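Long-range contacts in NAD-dependent epimerase/dehydratase (Veillonella parvula, PDB 4HNH), which binds NADP in a Rossmann-type fold and probably acts as an NAD(P)-dependent oxidoreductase of the epimerase/dehydratase kind: residues A[106-111]-A[122-127]; A[153-158]-A[173-178]. All coordinates share one frame; numbering follows the deposited sequence.

Contact 1: residues A[106-111]-A[122-127]; sequences VSMAGL and WTFDNL. With NAP (NADP nicotinamide-adenine-dinucleotide phosphate), chain C; FMT (formic acid), chain H.
Met108 meets Phe124 and Leu127 through its methyl end, and following this chain outward shows how a strand tip of a Rossmann-type fold packs on the helix beyond it. CB points toward residues 122-127, and chi1 of 64° places CG between the backbone N and the carbonyl carbon. A bend at chi3 (-76°) then turns the methyl aside at the tip. SD comes within 4.2 Å of Leu127 CD1, and CE closes to 3.6 Å from that same CD1, the two side chains meeting tip to tip. CE also lies 3.9 Å from Phe124 CE1, approaching the ring obliquely. The far end of the ring is met by backbone: Gly110 O lies 3.3 Å from Phe124 CZ, at the ring edge and in its plane, where the C-H groups offer a slightly positive rim. The positive phi of Gly110 suits a glycine.

On strand 102-108, Val106 CG2 packs 3.7 Å from C5D of NADP, while Ser107 OG is hydrogen-bonded (2.7 Å) to O1 of a formic acid, probably from the crystallisation liquor, and also to Glu135. Leu111 CD1 lies 3.3 Å from the formic acid carbon, and both Leu111 and Phe124 also touch Val132 of helix 129-144. Replacing Leu111 by an alanine would probably leave a gap beside Val132, taking away the branched end that packs on that helix. Within the helix end, Asn126 ND2 returns to Trp122 O in a nearly straight bond (175°), with ND2 over the centre of one indole face. No hydrogen bond joins the two segments: their union is apolar, made of thioether, ring and leucine methyl, with a carbonyl against an aromatic edge, so it depends on shape rather than on directed polar bonds.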
loop_
_atom_site.group_PDB
_atom_site.type_symbol
_atom_site.label_atom_id
_atom_site.label_comp_id
_atom_site.label_asym_id
_atom_site.label_seq_id
_atom_site.Cartn_x
_atom_site.Cartn_y
_atom_site.Cartn_z
ATOM N N VAL A 106 2.429 -0.908 0.311
ATOM C CA VAL A 106 2.819 -0.144 -0.884
ATOM C C VAL A 106 4.229 0.438 -0.757
ATOM O O VAL A 106 4.571 1.067 0.249
ATOM C CB VAL A 106 1.790 0.962 -1.232
ATOM C CG1 VAL A 106 0.543 0.332 -1.850
ATOM C CG2 VAL A 106 1.431 1.767 -0.014
ATOM N N SER A 107 5.039 0.195 -1.785
ATOM C CA SER A 107 6.441 0.577 -1.820
ATOM C C SER A 107 6.689 1.282 -3.149
ATOM O O SER A 107 5.773 1.425 -3.966
ATOM C CB SER A 107 7.321 -0.680 -1.691
ATOM O OG SER A 107 8.722 -0.376 -1.720
ATOM N N MET A 108 7.916 1.742 -3.361
ATOM C CA MET A 108 8.241 2.469 -4.583
ATOM C C MET A 108 8.922 1.549 -5.580
ATOM O O MET A 108 9.749 0.727 -5.213
ATOM C CB MET A 108 9.171 3.634 -4.267
ATOM C CG MET A 108 10.514 3.187 -3.722
ATOM S SD MET A 108 11.734 4.512 -3.808
ATOM C CE MET A 108 12.143 4.487 -5.559
ATOM N N ALA A 109 8.576 1.678 -6.853
ATOM C CA ALA A 109 9.245 0.874 -7.869
ATOM C C ALA A 109 10.617 1.470 -8.175
ATOM O O ALA A 109 10.857 2.648 -7.902
ATOM C CB ALA A 109 8.385 0.826 -9.145
ATOM N N GLY A 110 11.509 0.657 -8.733
ATOM C CA GLY A 110 12.804 1.139 -9.184
ATOM C C GLY A 110 14.000 0.806 -8.304
ATOM O O GLY A 110 15.146 0.960 -8.746
ATOM N N LEU A 111 13.754 0.357 -7.076
ATOM C CA LEU A 111 14.824 0.062 -6.112
ATOM C C LEU A 111 15.804 -0.990 -6.596
ATOM O O LEU A 111 16.962 -1.014 -6.177
ATOM C CB LEU A 111 14.242 -0.436 -4.781
ATOM C CG LEU A 111 13.310 0.495 -4.016
ATOM C CD1 LEU A 111 12.953 -0.107 -2.667
ATOM C CD2 LEU A 111 13.967 1.843 -3.846
ATOM N N TRP A 122 15.841 9.830 -14.284
ATOM C CA TRP A 122 14.922 10.887 -13.879
ATOM C C TRP A 122 14.385 10.624 -12.469
ATOM O O TRP A 122 14.341 11.529 -11.623
ATOM C CB TRP A 122 13.756 10.995 -14.867
ATOM C CG TRP A 122 12.954 12.264 -14.690
ATOM C CD1 TRP A 122 13.089 13.414 -15.401
ATOM C CD2 TRP A 122 11.915 12.503 -13.732
ATOM N NE1 TRP A 122 12.199 14.359 -14.954
ATOM C CE2 TRP A 122 11.465 13.826 -13.928
ATOM C CE3 TRP A 122 11.327 11.734 -12.726
ATOM C CZ2 TRP A 122 10.451 14.395 -13.157
ATOM C CZ3 TRP A 122 10.315 12.300 -11.963
ATOM C CH2 TRP A 122 9.890 13.617 -12.187
ATOM N N THR A 123 13.998 9.381 -12.216
ATOM C CA THR A 123 13.395 9.012 -10.947
ATOM C C THR A 123 14.309 9.330 -9.773
ATOM O O THR A 123 13.900 9.972 -8.801
ATOM C CB THR A 123 13.018 7.530 -10.942
ATOM O OG1 THR A 123 11.914 7.357 -11.834
ATOM C CG2 THR A 123 12.603 7.078 -9.551
ATOM N N PHE A 124 15.555 8.895 -9.864
ATOM C CA PHE A 124 16.467 9.098 -8.747
ATOM C C PHE A 124 17.003 10.525 -8.655
ATOM O O PHE A 124 17.474 10.944 -7.595
ATOM C CB PHE A 124 17.561 8.028 -8.737
ATOM C CG PHE A 124 17.011 6.650 -8.495
ATOM C CD1 PHE A 124 16.210 6.407 -7.389
ATOM C CD2 PHE A 124 17.240 5.619 -9.393
ATOM C CE1 PHE A 124 15.675 5.158 -7.160
ATOM C CE2 PHE A 124 16.709 4.367 -9.173
ATOM C CZ PHE A 124 15.916 4.135 -8.056
ATOM N N ASP A 125 16.924 11.279 -9.755
ATOM C CA ASP A 125 17.229 12.701 -9.691
ATOM C C ASP A 125 16.139 13.440 -8.916
ATOM O O ASP A 125 16.324 14.603 -8.520
ATOM C CB ASP A 125 17.341 13.306 -11.100
ATOM C CG ASP A 125 18.697 13.044 -11.765
ATOM O OD1 ASP A 125 19.614 12.491 -11.116
ATOM O OD2 ASP A 125 18.851 13.418 -12.953
ATOM N N ASN A 126 15.002 12.781 -8.726
ATOM C CA ASN A 126 13.834 13.405 -8.107
ATOM C C ASN A 126 13.402 12.767 -6.796
ATOM O O ASN A 126 12.261 12.939 -6.366
ATOM C CB ASN A 126 12.659 13.424 -9.089
ATOM C CG ASN A 126 12.806 14.506 -10.137
ATOM O OD1 ASN A 126 12.432 15.654 -9.902
ATOM N ND2 ASN A 126 13.385 14.160 -11.283
ATOM N N LEU A 127 14.316 12.021 -6.178
ATOM C CA LEU A 127 14.099 11.440 -4.855
ATOM C C LEU A 127 15.355 11.596 -4.017
ATOM O O LEU A 127 16.475 11.452 -4.526
ATOM C CB LEU A 127 13.769 9.953 -4.957
ATOM C CG LEU A 127 12.462 9.593 -5.658
ATOM C CD1 LEU A 127 12.362 8.092 -5.852
ATOM C CD2 LEU A 127 11.278 10.111 -4.855
HETATM P PA NAP C . 0.732 9.304 1.293
HETATM O O1A NAP C . -0.346 10.263 0.914
HETATM O O2A NAP C . 1.865 10.142 1.804
HETATM O O5B NAP C . 0.240 8.339 2.427
HETATM C C5B NAP C . 1.151 7.764 3.320
HETATM C C4B NAP C . 0.566 7.776 4.677
HETATM O O4B NAP C . 1.363 6.979 5.560
HETATM C C3B NAP C . 0.500 9.175 5.232
HETATM O O3B NAP C . -0.809 9.549 5.451
HETATM C C2B NAP C . 1.291 9.080 6.494
HETATM O O2B NAP C . 0.710 9.760 7.591
HETATM C C1B NAP C . 1.283 7.606 6.785
HETATM N N9A NAP C . 2.410 7.304 7.621
HETATM C C8A NAP C . 3.749 7.146 7.229
HETATM N N7A NAP C . 4.487 6.915 8.316
HETATM C C5A NAP C . 3.654 6.919 9.458
HETATM C C6A NAP C . 3.867 6.733 10.863
HETATM N N6A NAP C . 5.145 6.487 11.364
HETATM N N1A NAP C . 2.812 6.820 11.686
HETATM C C2A NAP C . 1.586 7.045 11.225
HETATM N N3A NAP C . 1.331 7.226 9.915
HETATM C C4A NAP C . 2.324 7.172 9.026
HETATM O O3 NAP C . 1.258 8.451 0.067
HETATM P PN NAP C . 0.375 7.769 -1.084
HETATM O O1N NAP C . 0.111 8.681 -2.237
HETATM O O2N NAP C . -0.987 7.324 -0.662
HETATM O O5D NAP C . 1.267 6.565 -1.598
HETATM C C5D NAP C . 1.468 5.443 -0.750
HETATM C C4D NAP C . 2.965 5.208 -0.468
HETATM O O4D NAP C . 3.694 4.939 -1.627
HETATM C C3D NAP C . 3.678 6.337 0.239
HETATM O O3D NAP C . 4.594 5.793 1.094
HETATM C C2D NAP C . 4.331 7.055 -0.890
HETATM O O2D NAP C . 5.416 7.794 -0.462
HETATM C C1D NAP C . 4.733 5.891 -1.716
HETATM N N1N NAP C . 4.930 6.170 -3.161
HETATM C C2N NAP C . 4.774 7.451 -3.664
HETATM C C3N NAP C . 4.948 7.699 -5.023
HETATM C C7N NAP C . 4.780 9.054 -5.556
HETATM O O7N NAP C . 4.762 9.239 -6.750
HETATM N N7N NAP C . 4.617 10.170 -4.659
HETATM C C4N NAP C . 5.272 6.598 -5.889
HETATM C C5N NAP C . 5.420 5.271 -5.303
HETATM C C6N NAP C . 5.240 5.100 -3.971
HETATM P P2B NAP C . 0.793 11.322 7.846
HETATM O O1X NAP C . 2.178 11.947 7.791
HETATM O O2X NAP C . -0.012 12.059 6.784
HETATM O O3X NAP C . 0.219 11.666 9.214
HETATM C C FMT H . 10.561 -2.275 -3.479
HETATM O O1 FMT H . 10.272 -2.469 -2.299
HETATM O O2 FMT H . 10.248 -1.260 -4.102
#

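Contact 2: residues A[153-158]-A[173-178]; sequences RLTWLY and AQFNDA. With NAP (NADP nicotinamide-adenine-dinucleotide phosphate), chain C.
A chi1 of -175° at Thr155 and of -164° at Phe175 swings hydroxyl and ring away from their own backbone nitrogens, and the two converge where strand 148-158 of the Rossmann-type sheet breaks beside the nicotinamide. The loop 173-178 runs alongside this break. Thr155 OG1 donates to Asp177 O at 2.9 Å, tilted from the carbonyl plane; this gives a buried hydroxyl a backbone acceptor. Thr155 CB sits 3.6 Å from Phe175 CE2, oblique to the ring, whereas Arg153 O meets the ring edge at CE1, 3.5 Å away.

The side chains of Arg153 and Phe175 run past one another, and Arg153 NH1 lies at the edge of the ring, 3.9 Å from Phe175 CD1. The guanidinium is held mainly elsewhere, by Ser205 O and a salt bridge to Glu114, but a water accepting from NH1 and donating to Ala173 O ties it to the loop as well. Trp156 brings its CB to 3.4 Å from Ala178 O, and its NE1 is hydrogen-bonded to Thr123. On the cofactor side, Leu157 N donates to the nicotinamide carboxamide O7N at 2.9 Å with an N-H...O angle of 165°.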
loop_
_atom_site.group_PDB
_atom_site.type_symbol
_atom_site.label_atom_id
_atom_site.label_comp_id
_atom_site.label_asym_id
_atom_site.label_seq_id
_atom_site.Cartn_x
_atom_site.Cartn_y
_atom_site.Cartn_z
ATOM N N ARG A 153 4.872 -2.566 -5.787
ATOM C CA ARG A 153 5.860 -1.565 -6.169
ATOM C C ARG A 153 5.209 -0.548 -7.098
ATOM O O ARG A 153 4.934 -0.851 -8.263
ATOM C CB ARG A 153 7.031 -2.239 -6.872
ATOM C CG ARG A 153 7.858 -3.103 -5.928
ATOM C CD ARG A 153 8.971 -3.834 -6.671
ATOM N NE ARG A 153 8.505 -5.010 -7.408
ATOM C CZ ARG A 153 8.580 -5.165 -8.727
ATOM N NH1 ARG A 153 9.090 -4.211 -9.497
ATOM N NH2 ARG A 153 8.137 -6.295 -9.286
ATOM N N LEU A 154 4.953 0.651 -6.581
ATOM C CA LEU A 154 4.229 1.650 -7.346
ATOM C C LEU A 154 5.164 2.574 -8.098
ATOM O O LEU A 154 6.168 3.061 -7.551
ATOM C CB LEU A 154 3.319 2.477 -6.445
ATOM C CG LEU A 154 2.382 1.700 -5.513
ATOM C CD1 LEU A 154 1.524 2.657 -4.705
ATOM C CD2 LEU A 154 1.539 0.668 -6.276
ATOM N N THR A 155 4.823 2.826 -9.354
ATOM C CA THR A 155 5.536 3.844 -10.108
ATOM C C THR A 155 4.972 5.215 -9.750
ATOM O O THR A 155 4.188 5.338 -8.810
ATOM C CB THR A 155 5.530 3.524 -11.608
ATOM O OG1 THR A 155 6.342 4.472 -12.307
ATOM C CG2 THR A 155 4.114 3.520 -12.173
ATOM N N TRP A 156 5.380 6.258 -10.459
ATOM C CA TRP A 156 5.001 7.607 -10.053
ATOM C C TRP A 156 3.486 7.827 -10.036
ATOM O O TRP A 156 2.777 7.446 -10.967
ATOM C CB TRP A 156 5.673 8.648 -10.943
ATOM C CG TRP A 156 7.142 8.742 -10.727
ATOM C CD1 TRP A 156 8.131 8.072 -11.407
ATOM C CD2 TRP A 156 7.808 9.565 -9.763
ATOM N NE1 TRP A 156 9.366 8.437 -10.926
ATOM C CE2 TRP A 156 9.196 9.352 -9.918
ATOM C CE3 TRP A 156 7.366 10.477 -8.802
ATOM C CZ2 TRP A 156 10.149 10.014 -9.128
ATOM C CZ3 TRP A 156 8.302 11.125 -8.021
ATOM C CH2 TRP A 156 9.678 10.898 -8.190
ATOM N N LEU A 157 2.998 8.461 -8.973
ATOM C CA LEU A 157 1.562 8.585 -8.753
ATOM C C LEU A 157 0.971 9.918 -9.184
ATOM O O LEU A 157 1.613 10.972 -9.070
ATOM C CB LEU A 157 1.234 8.384 -7.265
ATOM C CG LEU A 157 1.595 7.023 -6.668
ATOM C CD1 LEU A 157 1.405 7.029 -5.142
ATOM C CD2 LEU A 157 0.779 5.921 -7.299
ATOM N N TYR A 158 -0.284 9.869 -9.621
ATOM C CA TYR A 158 -1.072 11.073 -9.867
ATOM C C TYR A 158 -2.548 10.705 -9.693
ATOM O O TYR A 158 -2.883 9.527 -9.529
ATOM C CB TYR A 158 -0.783 11.652 -11.263
ATOM C CG TYR A 158 -1.324 10.843 -12.416
ATOM C CD1 TYR A 158 -2.410 11.301 -13.154
ATOM C CD2 TYR A 158 -0.757 9.633 -12.765
ATOM C CE1 TYR A 158 -2.914 10.566 -14.207
ATOM C CE2 TYR A 158 -1.251 8.885 -13.807
ATOM C CZ TYR A 158 -2.320 9.364 -14.539
ATOM O OH TYR A 158 -2.825 8.634 -15.585
ATOM N N ALA A 173 11.002 -8.314 -13.763
ATOM C CA ALA A 173 10.661 -7.830 -15.106
ATOM C C ALA A 173 11.011 -6.360 -15.271
ATOM O O ALA A 173 10.948 -5.579 -14.317
ATOM C CB ALA A 173 9.166 -8.046 -15.406
ATOM N N GLN A 174 11.383 -5.976 -16.486
ATOM C CA GLN A 174 11.568 -4.558 -16.768
ATOM C C GLN A 174 10.267 -3.808 -16.484
ATOM O O GLN A 174 9.197 -4.231 -16.917
ATOM C CB GLN A 174 12.018 -4.329 -18.216
ATOM C CG GLN A 174 12.395 -2.884 -18.501
ATOM C CD GLN A 174 13.289 -2.730 -19.716
ATOM O OE1 GLN A 174 14.291 -3.427 -19.854
ATOM N NE2 GLN A 174 12.928 -1.809 -20.601
ATOM N N PHE A 175 10.367 -2.701 -15.752
ATOM C CA PHE A 175 9.199 -1.908 -15.373
ATOM C C PHE A 175 9.193 -0.649 -16.254
ATOM O O PHE A 175 9.888 0.330 -15.972
ATOM C CB PHE A 175 9.317 -1.568 -13.885
ATOM C CG PHE A 175 8.044 -1.099 -13.232
ATOM C CD1 PHE A 175 7.675 -1.616 -12.001
ATOM C CD2 PHE A 175 7.273 -0.094 -13.788
ATOM C CE1 PHE A 175 6.529 -1.173 -11.353
ATOM C CE2 PHE A 175 6.128 0.349 -13.156
ATOM C CZ PHE A 175 5.753 -0.188 -11.935
ATOM N N ASN A 176 8.433 -0.684 -17.342
ATOM C CA ASN A 176 8.507 0.394 -18.327
ATOM C C ASN A 176 7.524 1.532 -18.097
ATOM O O ASN A 176 7.668 2.590 -18.707
ATOM C CB ASN A 176 8.320 -0.162 -19.742
ATOM C CG ASN A 176 9.466 -1.065 -20.159
ATOM O OD1 ASN A 176 10.622 -0.661 -20.118
ATOM N ND2 ASN A 176 9.150 -2.305 -20.519
ATOM N N ASP A 177 6.532 1.324 -17.227
ATOM C CA ASP A 177 5.488 2.329 -16.987
ATOM C C ASP A 177 5.969 3.437 -16.056
ATOM O O ASP A 177 6.386 3.170 -14.929
ATOM C CB ASP A 177 4.211 1.683 -16.421
ATOM C CG ASP A 177 3.609 0.643 -17.349
ATOM O OD1 ASP A 177 3.845 0.691 -18.575
ATOM O OD2 ASP A 177 2.841 -0.200 -16.847
ATOM N N ALA A 178 5.912 4.677 -16.539
ATOM C CA ALA A 178 6.461 5.817 -15.815
ATOM C C ALA A 178 5.497 6.400 -14.798
ATOM O O ALA A 178 5.865 7.281 -14.028
ATOM C CB ALA A 178 6.875 6.907 -16.803
HETATM P PA NAP C . 0.732 9.304 1.293
HETATM O O1A NAP C . -0.346 10.263 0.914
HETATM O O2A NAP C . 1.865 10.142 1.804
HETATM O O5B NAP C . 0.240 8.339 2.427
HETATM C C5B NAP C . 1.151 7.764 3.320
HETATM C C4B NAP C . 0.566 7.776 4.677
HETATM O O4B NAP C . 1.363 6.979 5.560
HETATM C C3B NAP C . 0.500 9.175 5.232
HETATM O O3B NAP C . -0.809 9.549 5.451
HETATM C C2B NAP C . 1.291 9.080 6.494
HETATM O O2B NAP C . 0.710 9.760 7.591
HETATM C C1B NAP C . 1.283 7.606 6.785
HETATM N N9A NAP C . 2.410 7.304 7.621
HETATM C C8A NAP C . 3.749 7.146 7.229
HETATM N N7A NAP C . 4.487 6.915 8.316
HETATM C C5A NAP C . 3.654 6.919 9.458
HETATM C C6A NAP C . 3.867 6.733 10.863
HETATM N N6A NAP C . 5.145 6.487 11.364
HETATM N N1A NAP C . 2.812 6.820 11.686
HETATM C C2A NAP C . 1.586 7.045 11.225
HETATM N N3A NAP C . 1.331 7.226 9.915
HETATM C C4A NAP C . 2.324 7.172 9.026
HETATM O O3 NAP C . 1.258 8.451 0.067
HETATM P PN NAP C . 0.375 7.769 -1.084
HETATM O O1N NAP C . 0.111 8.681 -2.237
HETATM O O2N NAP C . -0.987 7.324 -0.662
HETATM O O5D NAP C . 1.267 6.565 -1.598
HETATM C C5D NAP C . 1.468 5.443 -0.750
HETATM C C4D NAP C . 2.965 5.208 -0.468
HETATM O O4D NAP C . 3.694 4.939 -1.627
HETATM C C3D NAP C . 3.678 6.337 0.239
HETATM O O3D NAP C . 4.594 5.793 1.094
HETATM C C2D NAP C . 4.331 7.055 -0.890
HETATM O O2D NAP C . 5.416 7.794 -0.462
HETATM C C1D NAP C . 4.733 5.891 -1.716
HETATM N N1N NAP C . 4.930 6.170 -3.161
HETATM C C2N NAP C . 4.774 7.451 -3.664
HETATM C C3N NAP C . 4.948 7.699 -5.023
HETATM C C7N NAP C . 4.780 9.054 -5.556
HETATM O O7N NAP C . 4.762 9.239 -6.750
HETATM N N7N NAP C . 4.617 10.170 -4.659
HETATM C C4N NAP C . 5.272 6.598 -5.889
HETATM C C5N NAP C . 5.420 5.271 -5.303
HETATM C C6N NAP C . 5.240 5.100 -3.971
HETATM P P2B NAP C . 0.793 11.322 7.846
HETATM O O1X NAP C . 2.178 11.947 7.791
HETATM O O2X NAP C . -0.012 12.059 6.784
HETATM O O3X NAP C . 0.219 11.666 9.214
HETATM O O HOH W 1 9.830 -5.576 -11.934
#

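Contacts 1 and 2 follow one another along the chain, the first closing before the second opens, yet their centres lie only 9 Å apart. What joins them is the sheet: strands 102-108 and 148-158 are parallel neighbours, with Ser107 O 2.8 Å from Leu154 N and Ala109 N 2.9 Å from Leu154 O, both probable hydrogen bonds. Beyond the strand ends, Ala109 packs on Phe175, and Trp122 meets Trp156 edge-to-face. Contact 1 links the sheet to helix 117-125, contact 2 to the loop leading to strand 180-181. The ends of the two strands line the nicotinamide and its ribose, while 122-127 and 173-178 pack on those ends away from the cofactor.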